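Local coordinates for protein gamma-glutamyltransferase 1 Threonine peptidase. MEROPS family T03 (Pseudomonas nitroreducens, PDB 7D9E) that probably transfers the gamma-glutamyl group of donors such as glutamine to water or to acceptor amines, as gamma-glutamyltranspeptidases of the Ntn-hydrolase clan do, at residues A[66-70]-A[161-167]; A[136-141]-A[246-250]; A[146-150]-A[206-210]; A[273-277]-A[328-332]; A[306-310]-A[349-355]. One frame throughout, in Å; residues are numbered along the deposited sequence.

Contact 1: A[66-70]-A[161-167]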
# COMPACT_ATOMS: atom_id res chain seq x y z
N VAL A 66 -11.55 -12.08 1.71
CA VAL A 66 -11.84 -13.34 2.37
C VAL A 66 -10.56 -14.11 2.69
O VAL A 66 -10.35 -14.54 3.83
CB VAL A 66 -12.78 -14.19 1.49
CG1 VAL A 66 -13.05 -15.53 2.17
CG2 VAL A 66 -14.08 -13.45 1.22
N THR A 67 -9.69 -14.29 1.70
CA THR A 67 -8.56 -15.20 1.83
C THR A 67 -7.30 -14.56 2.39
O THR A 67 -6.39 -15.30 2.77
CB THR A 67 -8.22 -15.86 0.48
OG1 THR A 67 -7.71 -14.88 -0.42
CG2 THR A 67 -9.46 -16.53 -0.11
N TYR A 68 -7.24 -13.22 2.47
CA TYR A 68 -5.96 -12.66 2.87
C TYR A 68 -6.44 -11.58 3.92
O TYR A 68 -6.12 -10.40 3.78
CB TYR A 68 -5.36 -11.94 1.71
CG TYR A 68 -3.86 -11.72 1.71
CD1 TYR A 68 -3.05 -12.72 1.19
CD2 TYR A 68 -3.24 -10.71 2.38
CE1 TYR A 68 -1.69 -12.60 1.15
CE2 TYR A 68 -1.84 -10.60 2.40
CZ TYR A 68 -1.09 -11.57 1.78
OH TYR A 68 0.30 -11.53 1.76
N PRO A 69 -7.21 -11.98 4.94
CA PRO A 69 -7.84 -10.97 5.83
C PRO A 69 -6.86 -10.12 6.64
O PRO A 69 -7.28 -9.11 7.24
CB PRO A 69 -8.69 -11.83 6.78
CG PRO A 69 -8.06 -13.18 6.74
CD PRO A 69 -7.59 -13.34 5.31
N GLU A 70 -5.59 -10.50 6.70
CA GLU A 70 -4.62 -9.63 7.35
C GLU A 70 -4.51 -8.29 6.65
O GLU A 70 -4.07 -7.31 7.27
CB GLU A 70 -3.26 -10.33 7.44
CG GLU A 70 -2.65 -10.77 6.13
CD GLU A 70 -2.99 -12.20 5.71
OE1 GLU A 70 -4.18 -12.59 5.79
OE2 GLU A 70 -2.04 -12.94 5.33
N PHE A 161 -10.92 -21.42 2.62
CA PHE A 161 -9.62 -21.41 1.96
C PHE A 161 -8.60 -21.95 2.96
O PHE A 161 -8.85 -21.99 4.17
CB PHE A 161 -9.22 -19.99 1.52
CG PHE A 161 -8.87 -19.10 2.67
CD1 PHE A 161 -9.87 -18.45 3.37
CD2 PHE A 161 -7.56 -18.93 3.05
CE1 PHE A 161 -9.55 -17.64 4.43
CE2 PHE A 161 -7.24 -18.14 4.12
CZ PHE A 161 -8.24 -17.50 4.82
N LYS A 162 -7.44 -22.37 2.45
CA LYS A 162 -6.39 -22.96 3.27
C LYS A 162 -5.47 -21.87 3.83
O LYS A 162 -4.87 -21.10 3.06
CB LYS A 162 -5.60 -23.98 2.44
CG LYS A 162 -4.51 -24.71 3.18
CD LYS A 162 -3.89 -25.81 2.31
CE LYS A 162 -2.92 -26.66 3.11
NZ LYS A 162 -1.89 -27.31 2.26
N VAL A 163 -5.40 -21.80 5.16
CA VAL A 163 -4.57 -20.80 5.85
C VAL A 163 -3.10 -21.09 5.61
O VAL A 163 -2.64 -22.23 5.74
CB VAL A 163 -4.91 -20.78 7.34
CG1 VAL A 163 -3.93 -19.93 8.13
CG2 VAL A 163 -6.33 -20.27 7.55
N ALA A 164 -2.34 -20.05 5.28
CA ALA A 164 -0.91 -20.14 5.01
C ALA A 164 -0.08 -20.03 6.29
O ALA A 164 -0.49 -19.44 7.28
CB ALA A 164 -0.52 -19.01 4.05
N ASP A 165 1.14 -20.59 6.23
CA ASP A 165 2.03 -20.51 7.39
C ASP A 165 2.37 -19.06 7.74
O ASP A 165 2.34 -18.67 8.91
CB ASP A 165 3.33 -21.29 7.14
CG ASP A 165 3.14 -22.80 7.12
OD1 ASP A 165 2.05 -23.29 7.48
OD2 ASP A 165 4.09 -23.51 6.75
N GLN A 166 2.73 -18.25 6.73
CA GLN A 166 3.09 -16.87 7.03
C GLN A 166 1.89 -16.10 7.55
O GLN A 166 2.03 -15.22 8.42
CB GLN A 166 3.64 -16.17 5.78
N GLN A 167 0.70 -16.43 7.05
CA GLN A 167 -0.52 -15.79 7.49
C GLN A 167 -0.77 -16.07 8.97
O GLN A 167 -1.17 -15.17 9.74
CB GLN A 167 -1.65 -16.35 6.64
CG GLN A 167 -3.00 -15.80 6.90
CD GLN A 167 -3.99 -16.29 5.87
OE1 GLN A 167 -4.01 -17.48 5.53
NE2 GLN A 167 -4.74 -15.36 5.28
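The side chain of Gln167 leaves its helix with CG anti to the backbone N (chi1 -178°) and runs on extended, which carries its amide across to Thr67 and Glu70; Phe161, with chi1 at 70°, turns its ring flat over the last turn of helix 53-67. The amide nitrogen of Gln167 grips two acceptors with its two hydrogens. NE2 donates to the backbone O of Thr67 at 3.0 Å, and to OE1 of Glu70 at 2.9 Å, on the syn lone pair of that oxygen. Both acceptors lie close to the amide plane. At the other end OE1 of Gln167 takes the backbone N of Ala164 at 3.1 Å, so three bonds fix the rotation of the amide. The carboxylate and amide planes stand 53° apart.

Beside this polar cluster, CA of Thr67 sits 3.6 Å from the centroid of the Phe161 ring, almost straight above it, a CH-pi contact. CG2 of Thr67 leans on CG of Phe161 at 3.8 Å, while OG1 turns to Asp36. Pro69 CD brushes Phe161 CZ at 4.2 Å.

The contact ties the end of helix 53-67 to strand 161-162 and the start of helix 165-178. OE2 of Glu70 forms a salt bridge with Arg186 of the partner chain. With an amide hydrogen and a guanidinium both facing this buried carboxylate, its ionised form is probably favoured.

Contact 2: A[136-141]-A[246-250]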
# COMPACT_ATOMS: atom_id res chain seq x y z
N GLU A 136 -17.04 2.26 -7.53
CA GLU A 136 -16.77 3.36 -8.45
C GLU A 136 -15.93 2.90 -9.64
O GLU A 136 -16.21 3.29 -10.77
CB GLU A 136 -16.10 4.52 -7.72
CG GLU A 136 -17.00 5.29 -6.76
CD GLU A 136 -18.24 5.90 -7.40
OE1 GLU A 136 -18.34 5.91 -8.65
OE2 GLU A 136 -19.13 6.35 -6.65
N ALA A 137 -14.91 2.07 -9.40
CA ALA A 137 -14.10 1.59 -10.50
C ALA A 137 -14.93 0.75 -11.46
O ALA A 137 -14.85 0.91 -12.68
CB ALA A 137 -12.91 0.78 -9.97
N HIS A 138 -15.73 -0.17 -10.92
CA HIS A 138 -16.55 -1.02 -11.77
C HIS A 138 -17.61 -0.22 -12.54
O HIS A 138 -17.85 -0.48 -13.73
CB HIS A 138 -17.22 -2.11 -10.94
CG HIS A 138 -17.93 -3.12 -11.78
ND1 HIS A 138 -19.30 -3.14 -11.92
CD2 HIS A 138 -17.45 -4.10 -12.57
CE1 HIS A 138 -19.64 -4.11 -12.75
NE2 HIS A 138 -18.53 -4.71 -13.15
N GLN A 139 -18.24 0.74 -11.88
CA GLN A 139 -19.25 1.55 -12.55
C GLN A 139 -18.66 2.25 -13.76
O GLN A 139 -19.33 2.44 -14.79
CB GLN A 139 -19.77 2.60 -11.57
CG GLN A 139 -20.80 2.09 -10.63
CD GLN A 139 -22.14 1.97 -11.29
OE1 GLN A 139 -22.65 0.87 -11.52
NE2 GLN A 139 -22.71 3.11 -11.66
N ARG A 140 -17.40 2.66 -13.66
CA ARG A 140 -16.83 3.45 -14.75
C ARG A 140 -16.25 2.60 -15.87
O ARG A 140 -16.36 2.97 -17.04
CB ARG A 140 -15.75 4.39 -14.19
CG ARG A 140 -15.15 5.31 -15.24
CD ARG A 140 -14.32 6.41 -14.57
NE ARG A 140 -14.07 7.53 -15.47
CZ ARG A 140 -13.32 8.58 -15.15
NH1 ARG A 140 -12.76 8.66 -13.94
NH2 ARG A 140 -13.15 9.55 -16.02
N PHE A 141 -15.68 1.44 -15.55
CA PHE A 141 -14.91 0.69 -16.53
C PHE A 141 -15.33 -0.77 -16.68
O PHE A 141 -14.89 -1.41 -17.65
CB PHE A 141 -13.43 0.72 -16.14
CG PHE A 141 -12.83 2.09 -16.11
CD1 PHE A 141 -12.75 2.84 -17.27
CD2 PHE A 141 -12.35 2.63 -14.94
CE1 PHE A 141 -12.18 4.11 -17.26
CE2 PHE A 141 -11.79 3.90 -14.92
CZ PHE A 141 -11.69 4.64 -16.09
N GLN A 246 -17.05 9.28 0.27
CA GLN A 246 -16.92 9.29 -1.18
C GLN A 246 -15.50 8.87 -1.54
O GLN A 246 -14.53 9.37 -0.96
CB GLN A 246 -17.21 10.68 -1.74
CG GLN A 246 -18.65 11.09 -1.57
N ALA A 247 -15.37 7.97 -2.50
CA ALA A 247 -14.09 7.79 -3.15
C ALA A 247 -13.89 8.95 -4.12
O ALA A 247 -14.84 9.60 -4.55
CB ALA A 247 -14.04 6.47 -3.89
N LYS A 248 -12.63 9.22 -4.45
CA LYS A 248 -12.32 10.37 -5.29
C LYS A 248 -11.42 9.96 -6.44
O LYS A 248 -10.37 9.36 -6.22
CB LYS A 248 -11.61 11.45 -4.47
CG LYS A 248 -12.49 12.08 -3.40
CD LYS A 248 -11.72 13.10 -2.56
N TRP A 249 -11.81 10.34 -7.66
CA TRP A 249 -10.91 10.23 -8.79
C TRP A 249 -9.96 11.42 -8.75
O TRP A 249 -10.37 12.56 -8.50
CB TRP A 249 -11.71 10.26 -10.09
CG TRP A 249 -12.62 9.07 -10.29
CD1 TRP A 249 -13.97 9.00 -10.04
CD2 TRP A 249 -12.23 7.76 -10.74
NE1 TRP A 249 -14.44 7.74 -10.34
CE2 TRP A 249 -13.39 6.96 -10.75
CE3 TRP A 249 -11.02 7.20 -11.14
CZ2 TRP A 249 -13.38 5.62 -11.16
CZ3 TRP A 249 -11.00 5.87 -11.53
CH2 TRP A 249 -12.18 5.10 -11.54
N ARG A 250 -8.67 11.16 -8.97
CA ARG A 250 -7.65 12.20 -8.99
C ARG A 250 -6.76 12.00 -10.21
O ARG A 250 -6.66 10.90 -10.75
CB ARG A 250 -6.77 12.16 -7.73
CG ARG A 250 -7.55 12.07 -6.41
CD ARG A 250 -6.58 12.12 -5.26
NE ARG A 250 -7.19 12.10 -3.92
CZ ARG A 250 -7.65 13.15 -3.26
NH1 ARG A 250 -7.61 14.36 -3.80
NH2 ARG A 250 -8.14 12.99 -2.04
O HOH W 1 -17.83 7.69 -4.11
O HOH W 2 -17.11 5.91 -11.05
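Helix 136-141 and strand 248-250 run at 63° to one another with their axes 11.0 Å apart, a gap wide enough for the indole of Trp249 to be inserted between the two backbones. Arg140 lies over one face of that indole. Its chain is extended from a trans first torsion (chi1 -177°), so it reaches along the ring and sets CD 4.0 Å from the centroid of the six-membered ring of Trp249. Further out, CZ of Arg140 stands 4.7 Å from the same centroid, a cation-pi contact. The guanidinium is nearly upright on the indole, the planes 87° apart, and it presses an edge down: NH1 of Arg140 comes to 3.4 Å from CD2 of Trp249.

Here a helix packs on the antiparallel sheet that holds strands 77-84, 87-93 and 248-257, with Leu91 of the adjoining strand and Leu82 of the strand beyond it also touching Trp249. Phe141 meets the far end of the indole, its CE2 3.6 Å from CH2 of Trp249, with the two rings steeply inclined to each other. CG of Arg140 in turn lies above the centre of the Phe141 ring, so the arginine spans both aromatics.

Toward the start of the helix segment water takes over. One molecule donates to O and to OE1 of Glu136, the latter at 2.7 Å, and accepts a weak bond from NE1 of Trp249. A second accepts from the backbone N of Ala247 at 3.0 Å and donates to OE2 of Glu136, while CG of Glu136 rests 4.3 Å from CB of Ala247.

Contact 3: A[146-150]-A[206-210]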
# COMPACT_ATOMS: atom_id res chain seq x y z
N TRP A 146 -21.82 -6.85 -11.79
CA TRP A 146 -21.26 -6.73 -10.44
C TRP A 146 -21.56 -7.95 -9.59
O TRP A 146 -20.66 -8.51 -8.95
CB TRP A 146 -21.83 -5.47 -9.80
CG TRP A 146 -21.56 -5.27 -8.34
CD1 TRP A 146 -22.38 -5.63 -7.31
CD2 TRP A 146 -20.43 -4.62 -7.74
NE1 TRP A 146 -21.83 -5.26 -6.11
CE2 TRP A 146 -20.63 -4.65 -6.35
CE3 TRP A 146 -19.27 -4.03 -8.24
CZ2 TRP A 146 -19.72 -4.09 -5.46
CZ3 TRP A 146 -18.37 -3.48 -7.36
CH2 TRP A 146 -18.59 -3.52 -5.98
N SER A 147 -22.82 -8.38 -9.55
CA SER A 147 -23.18 -9.47 -8.64
C SER A 147 -22.38 -10.73 -8.94
O SER A 147 -22.00 -11.46 -8.02
CB SER A 147 -24.68 -9.75 -8.72
OG SER A 147 -25.03 -10.15 -10.03
N GLU A 148 -22.10 -11.00 -10.22
CA GLU A 148 -21.35 -12.20 -10.58
C GLU A 148 -19.89 -12.10 -10.15
O GLU A 148 -19.26 -13.12 -9.83
CB GLU A 148 -21.43 -12.41 -12.10
CG GLU A 148 -22.83 -12.69 -12.63
CD GLU A 148 -23.59 -13.73 -11.82
N LEU A 149 -19.34 -10.88 -10.11
CA LEU A 149 -17.95 -10.71 -9.69
C LEU A 149 -17.74 -10.99 -8.21
O LEU A 149 -16.60 -11.21 -7.78
CB LEU A 149 -17.52 -9.28 -10.00
CG LEU A 149 -17.49 -8.93 -11.49
CD1 LEU A 149 -17.11 -7.47 -11.62
CD2 LEU A 149 -16.52 -9.81 -12.27
N LEU A 150 -18.81 -10.96 -7.41
CA LEU A 150 -18.72 -11.27 -6.00
C LEU A 150 -18.82 -12.77 -5.74
O LEU A 150 -18.46 -13.22 -4.65
CB LEU A 150 -19.83 -10.55 -5.23
CG LEU A 150 -19.63 -9.13 -4.70
CD1 LEU A 150 -18.65 -9.08 -3.55
CD2 LEU A 150 -19.17 -8.21 -5.85
N LEU A 206 -21.05 -10.38 1.98
CA LEU A 206 -20.70 -10.28 0.56
C LEU A 206 -21.90 -10.54 -0.34
O LEU A 206 -21.97 -9.96 -1.43
CB LEU A 206 -19.56 -11.24 0.24
CG LEU A 206 -18.23 -10.83 0.90
CD1 LEU A 206 -17.27 -12.00 0.82
CD2 LEU A 206 -17.65 -9.61 0.22
N GLU A 207 -22.84 -11.39 0.09
CA GLU A 207 -24.08 -11.57 -0.67
C GLU A 207 -24.89 -10.28 -0.72
O GLU A 207 -25.44 -9.92 -1.77
CB GLU A 207 -24.92 -12.71 -0.10
CG GLU A 207 -24.27 -14.08 -0.20
CD GLU A 207 -25.22 -15.19 0.21
OE1 GLU A 207 -25.70 -15.18 1.36
OE2 GLU A 207 -25.48 -16.09 -0.63
N ARG A 208 -24.99 -9.58 0.41
CA ARG A 208 -25.69 -8.30 0.42
C ARG A 208 -25.00 -7.29 -0.48
O ARG A 208 -25.67 -6.54 -1.21
CB ARG A 208 -25.79 -7.75 1.85
CG ARG A 208 -26.65 -8.63 2.77
CD ARG A 208 -26.99 -7.96 4.09
NE ARG A 208 -25.81 -7.58 4.87
CZ ARG A 208 -25.19 -8.37 5.73
NH1 ARG A 208 -25.63 -9.61 5.91
NH2 ARG A 208 -24.13 -7.94 6.40
N ILE A 209 -23.67 -7.23 -0.43
CA ILE A 209 -22.92 -6.32 -1.30
C ILE A 209 -23.13 -6.69 -2.76
O ILE A 209 -23.24 -5.82 -3.63
CB ILE A 209 -21.43 -6.31 -0.90
CG1 ILE A 209 -21.27 -5.69 0.48
CG2 ILE A 209 -20.61 -5.55 -1.92
CD1 ILE A 209 -19.89 -5.86 1.13
N ALA A 210 -23.20 -7.99 -3.06
CA ALA A 210 -23.45 -8.41 -4.43
C ALA A 210 -24.79 -7.89 -4.93
O ALA A 210 -24.93 -7.54 -6.11
CB ALA A 210 -23.42 -9.94 -4.53
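Trp146 reaches across to the backbone of helix 200-212 and donates NE1 to the carbonyl O of Ile209 at 2.9 Å, nearly straight at 172°. The oxygen lies in the plane of the indole, though the nitrogen sits above the carbonyl plane of Ile209 instead of on a lone pair. Beside it the O of Ala210 also meets the indole edge, 3.4 Å from CD1 of Trp146, so the ring edge covers two successive carbonyls. A chi1 of 171° swings the indole toward helix 200-212; its CZ2 then reaches CG2 of Ile209 at 3.9 Å.

Side chains pack tightly around Ala210. Its small methyl lets the backbones draw together, and CB of Ala210 touches CB of Leu150 at 3.7 Å. Leu150 also sends CD1 to CD2 of Leu206, 3.9 Å away, the two side chains meeting at about a right angle, and lays CD2 over the rim of the Trp146 indole. Phe62 of helix 53-67 packs on both leucines.

On the more solvent-facing side, where Ser147 is partly exposed, the backbones come nearest, CA of Ser147 to CA of Ala210 4.3 Å. Side-chain contact is sparse there: CB of Ser147 meets the O of Ala210 at 3.4 Å.

With segment axes 8.9 Å apart at 160°, this is the close packing of two nearly antiparallel helices, part of the helical layer beside helix 53-67.

Contact 4: A[273-277]-A[328-332]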
# COMPACT_ATOMS: atom_id res chain seq x y z
N ILE A 273 5.20 11.83 -4.95
CA ILE A 273 6.22 12.85 -4.74
C ILE A 273 7.55 12.19 -4.42
O ILE A 273 8.60 12.57 -4.97
CB ILE A 273 5.77 13.84 -3.66
CG1 ILE A 273 4.58 14.66 -4.20
CG2 ILE A 273 6.91 14.75 -3.20
CD1 ILE A 273 3.85 15.44 -3.14
N ALA A 274 7.54 11.19 -3.53
CA ALA A 274 8.78 10.49 -3.20
C ALA A 274 9.42 9.90 -4.45
O ALA A 274 10.63 10.07 -4.66
CB ALA A 274 8.53 9.41 -2.16
N LEU A 275 8.66 9.17 -5.27
CA LEU A 275 9.24 8.56 -6.46
C LEU A 275 9.73 9.62 -7.45
O LEU A 275 10.78 9.43 -8.08
CB LEU A 275 8.26 7.59 -7.13
CG LEU A 275 8.14 6.27 -6.37
CD1 LEU A 275 6.88 5.53 -6.75
CD2 LEU A 275 9.36 5.41 -6.63
N ALA A 276 9.00 10.73 -7.60
CA ALA A 276 9.47 11.78 -8.49
C ALA A 276 10.83 12.29 -8.02
O ALA A 276 11.75 12.49 -8.83
CB ALA A 276 8.45 12.92 -8.53
N GLN A 277 11.00 12.41 -6.70
CA GLN A 277 12.27 12.88 -6.15
C GLN A 277 13.35 11.80 -6.22
O GLN A 277 14.50 12.10 -6.56
CB GLN A 277 12.07 13.34 -4.71
CG GLN A 277 11.22 14.61 -4.61
CD GLN A 277 11.09 15.11 -3.19
OE1 GLN A 277 11.46 14.43 -2.24
NE2 GLN A 277 10.55 16.31 -3.03
N VAL A 328 3.05 20.91 -4.06
CA VAL A 328 3.45 19.78 -4.89
C VAL A 328 4.35 20.23 -6.03
O VAL A 328 5.38 19.61 -6.32
CB VAL A 328 2.20 19.04 -5.41
CG1 VAL A 328 2.61 17.85 -6.28
CG2 VAL A 328 1.36 18.56 -4.25
N ALA A 329 3.96 21.30 -6.71
CA ALA A 329 4.75 21.78 -7.84
C ALA A 329 6.16 22.14 -7.42
O ALA A 329 7.14 21.80 -8.10
CB ALA A 329 4.06 22.98 -8.48
N GLN A 330 6.30 22.84 -6.29
CA GLN A 330 7.63 23.25 -5.85
C GLN A 330 8.48 22.04 -5.50
O GLN A 330 9.69 22.03 -5.76
CB GLN A 330 7.53 24.19 -4.65
CG GLN A 330 6.86 25.52 -4.97
CD GLN A 330 5.46 25.56 -4.43
OE1 GLN A 330 4.59 24.77 -4.84
NE2 GLN A 330 5.20 26.50 -3.51
N LEU A 331 7.87 20.99 -4.95
CA LEU A 331 8.59 19.81 -4.50
C LEU A 331 8.96 18.86 -5.63
O LEU A 331 9.75 17.94 -5.41
CB LEU A 331 7.76 19.05 -3.45
CG LEU A 331 7.58 19.73 -2.10
CD1 LEU A 331 6.59 18.96 -1.22
CD2 LEU A 331 8.91 19.87 -1.39
N THR A 332 8.41 19.06 -6.83
CA THR A 332 8.70 18.19 -7.96
C THR A 332 9.27 18.96 -9.15
O THR A 332 9.46 18.38 -10.22
CB THR A 332 7.46 17.41 -8.39
OG1 THR A 332 6.41 18.34 -8.70
CG2 THR A 332 7.00 16.47 -7.30
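Gln277 donates NE2 to the carbonyl O of Leu331 at 3.0 Å, essentially straight at 178°. The oxygen lies in the amide plane of Gln277, and the donor is tilted only modestly from the carbonyl plane. The same nitrogen also bonds OD2 of Asp313 on helix 297-317, so the amide bridges a helix side chain and a helix backbone. An extended chain, with CG anti to the carbonyl carbon (chi1 -68°), takes the amide clear of its own helix, 271-284, to the end of helix 328-332.

One turn earlier, Ile273 lies between the helices. Its CD1 stands 4.1 Å from CG2 of Val328, at a slant to the valine, while its CG2 lies 4.4 Å from CB of Leu331. The methyl of Thr332 faces the same side and meets CB of Ala276 at 4.0 Å, where the two backbones come nearest. Thr332 keeps its hydroxyl turned back into its own turn: OG1 donates to the O of Val328 at 2.9 Å, and with OG1 held there, CG2 is left facing the neighbouring helix.

The two segments run roughly parallel, 25° apart, and Leu318 and Tyr336 add to the cover round Ile273, Gln277 and Leu331. In this mostly apolar interface the threonine hydroxyl is satisfied locally, and the glutamine amide supplies the single hydrogen bond between the two segments; its NE2, shared by Leu331 O and Asp313, links helices 271-284, 297-317 and 328-332.

Contact 5: A[306-310]-A[349-355]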
# COMPACT_ATOMS: atom_id res chain seq x y z
N ILE A 306 19.81 9.87 -0.76
CA ILE A 306 18.63 10.39 -1.43
C ILE A 306 17.42 10.29 -0.51
O ILE A 306 16.65 11.25 -0.37
CB ILE A 306 18.39 9.65 -2.76
CG1 ILE A 306 19.64 9.72 -3.65
CG2 ILE A 306 17.21 10.28 -3.47
CD1 ILE A 306 19.50 8.94 -4.94
N GLU A 307 17.26 9.16 0.17
CA GLU A 307 16.11 8.94 1.03
C GLU A 307 16.07 9.94 2.19
O GLU A 307 14.98 10.33 2.62
CB GLU A 307 16.07 7.49 1.53
CG GLU A 307 15.79 6.54 0.35
CD GLU A 307 16.26 5.13 0.55
OE1 GLU A 307 17.00 4.86 1.52
OE2 GLU A 307 15.90 4.28 -0.29
N LYS A 308 17.23 10.39 2.66
CA LYS A 308 17.26 11.40 3.71
C LYS A 308 16.45 12.62 3.31
O LYS A 308 15.67 13.16 4.11
CB LYS A 308 18.70 11.81 4.00
CG LYS A 308 19.44 10.90 5.00
CD LYS A 308 20.86 11.40 5.17
CE LYS A 308 21.46 11.04 6.53
NZ LYS A 308 21.51 9.56 6.76
N ARG A 309 16.66 13.10 2.08
CA ARG A 309 16.01 14.33 1.63
C ARG A 309 14.54 14.10 1.35
O ARG A 309 13.70 14.96 1.65
CB ARG A 309 16.73 14.87 0.39
CG ARG A 309 17.96 15.71 0.70
CD ARG A 309 19.16 14.81 0.98
NE ARG A 309 20.28 15.58 1.52
CZ ARG A 309 21.47 15.06 1.81
NH1 ARG A 309 21.68 13.77 1.61
NH2 ARG A 309 22.42 15.82 2.33
N VAL A 310 14.20 12.95 0.79
CA VAL A 310 12.81 12.59 0.52
C VAL A 310 12.01 12.56 1.81
O VAL A 310 10.89 13.09 1.89
CB VAL A 310 12.76 11.23 -0.21
CG1 VAL A 310 11.33 10.71 -0.30
CG2 VAL A 310 13.37 11.37 -1.57
N ILE A 349 28.30 9.98 5.05
CA ILE A 349 26.95 10.23 5.52
C ILE A 349 26.78 11.71 5.83
O ILE A 349 27.56 12.29 6.60
CB ILE A 349 26.65 9.39 6.77
CG1 ILE A 349 26.75 7.89 6.46
CG2 ILE A 349 25.27 9.72 7.30
CD1 ILE A 349 26.63 7.02 7.70
N SER A 350 25.74 12.31 5.27
CA SER A 350 25.39 13.69 5.60
C SER A 350 24.91 13.80 7.04
O SER A 350 24.22 12.91 7.54
CB SER A 350 24.26 14.15 4.68
OG SER A 350 24.71 14.34 3.35
N ALA A 351 25.24 14.91 7.69
CA ALA A 351 24.79 15.13 9.05
C ALA A 351 23.27 15.20 9.09
O ALA A 351 22.67 16.06 8.44
CB ALA A 351 25.39 16.43 9.59
N THR A 352 22.65 14.29 9.85
CA THR A 352 21.20 14.22 9.89
C THR A 352 20.60 15.54 10.37
O THR A 352 19.58 15.98 9.84
CB THR A 352 20.78 13.07 10.81
OG1 THR A 352 21.21 11.83 10.23
CG2 THR A 352 19.28 13.03 11.00
N GLU A 353 21.25 16.17 11.36
CA GLU A 353 20.74 17.41 11.91
C GLU A 353 20.70 18.51 10.86
O GLU A 353 19.90 19.45 10.96
CB GLU A 353 21.60 17.86 13.10
CG GLU A 353 21.97 16.80 14.17
CD GLU A 353 22.86 15.66 13.68
OE1 GLU A 353 22.85 14.58 14.31
OE2 GLU A 353 23.57 15.84 12.67
N LYS A 354 21.54 18.41 9.83
CA LYS A 354 21.63 19.42 8.79
C LYS A 354 20.75 19.11 7.58
O LYS A 354 20.66 19.95 6.68
CB LYS A 354 23.08 19.56 8.33
CG LYS A 354 24.00 20.20 9.36
CD LYS A 354 25.43 20.32 8.83
N VAL A 355 20.13 17.94 7.52
CA VAL A 355 19.15 17.66 6.48
C VAL A 355 17.85 18.36 6.87
O VAL A 355 17.30 18.11 7.94
CB VAL A 355 18.93 16.15 6.31
CG1 VAL A 355 17.96 15.88 5.16
CG2 VAL A 355 20.25 15.48 6.05
O HOH W 3 19.71 9.79 9.22
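Lys308 and Arg309 leave adjacent positions of helix 297-317 and reach the 349-355 loop at separate places, the lysine beside Ile349 and Thr352, the arginine at Ser350. The guanidinium of Arg309 presents an edge to Ser350: NH2 donates to OG at 2.9 Å, with an angle of 162°, and the hydroxyl lies near the guanidinium plane. One face of the same group is lightly touched near its rim by CG2 of Val355, 4.3 Å from NH2 of Arg309. A bend at chi2 (81°) turns the arginine so that its flat end reaches the serine. Glu305 pairs with NH1 of Arg309 and also bonds OG of Ser350, and Glu343 pairs with NE, so the guanidinium is fixed in rotation by partners on all three nitrogens.

Lys308 stays extended until its last bond, where it bends at chi4 (60°). It passes Ile349 and Thr352 at about right angles, with CE 3.5 Å from the O of Ser350 and NZ 3.8 Å from CG2 of Ile349. A water links NZ of Lys308, at 3.1 Å, to OG1 of Thr352, at 2.7 Å; the direct charge partner of the lysine is Asp132 of the partner chain. Val355 closes the other end, its CG1 against the backbone O of Lys308 at 3.7 Å.

The arrangement is that of a C-terminal loop with a short 3-10 turn, 352-354, laid along a helix of its own L-subunit at the border with the other chain.

In the fold
The contacts form two groups along the chain. Contacts 1, 2 and 3 lie in one part of it: contact 3 touches contact 1 where Val66 CG2 meets Leu206 CD1 at 3.5 Å, and contact 2 where His138 NE2 approaches Leu149 CD1, also at 3.5 Å. Contacts 4 and 5 form the second group, joined through Ala274 CB and Val310 CG1, 3.6 Å apart. Contacts 3 and 5 are the farthest apart, centres 49 Å from each other. The bound glutamine analogue DON, which probably marks the active site, is about 10 Å from the side chain of Tyr68 in contact 1 and about 13 Å from that of Ile273 in contact 4, so neither touches it.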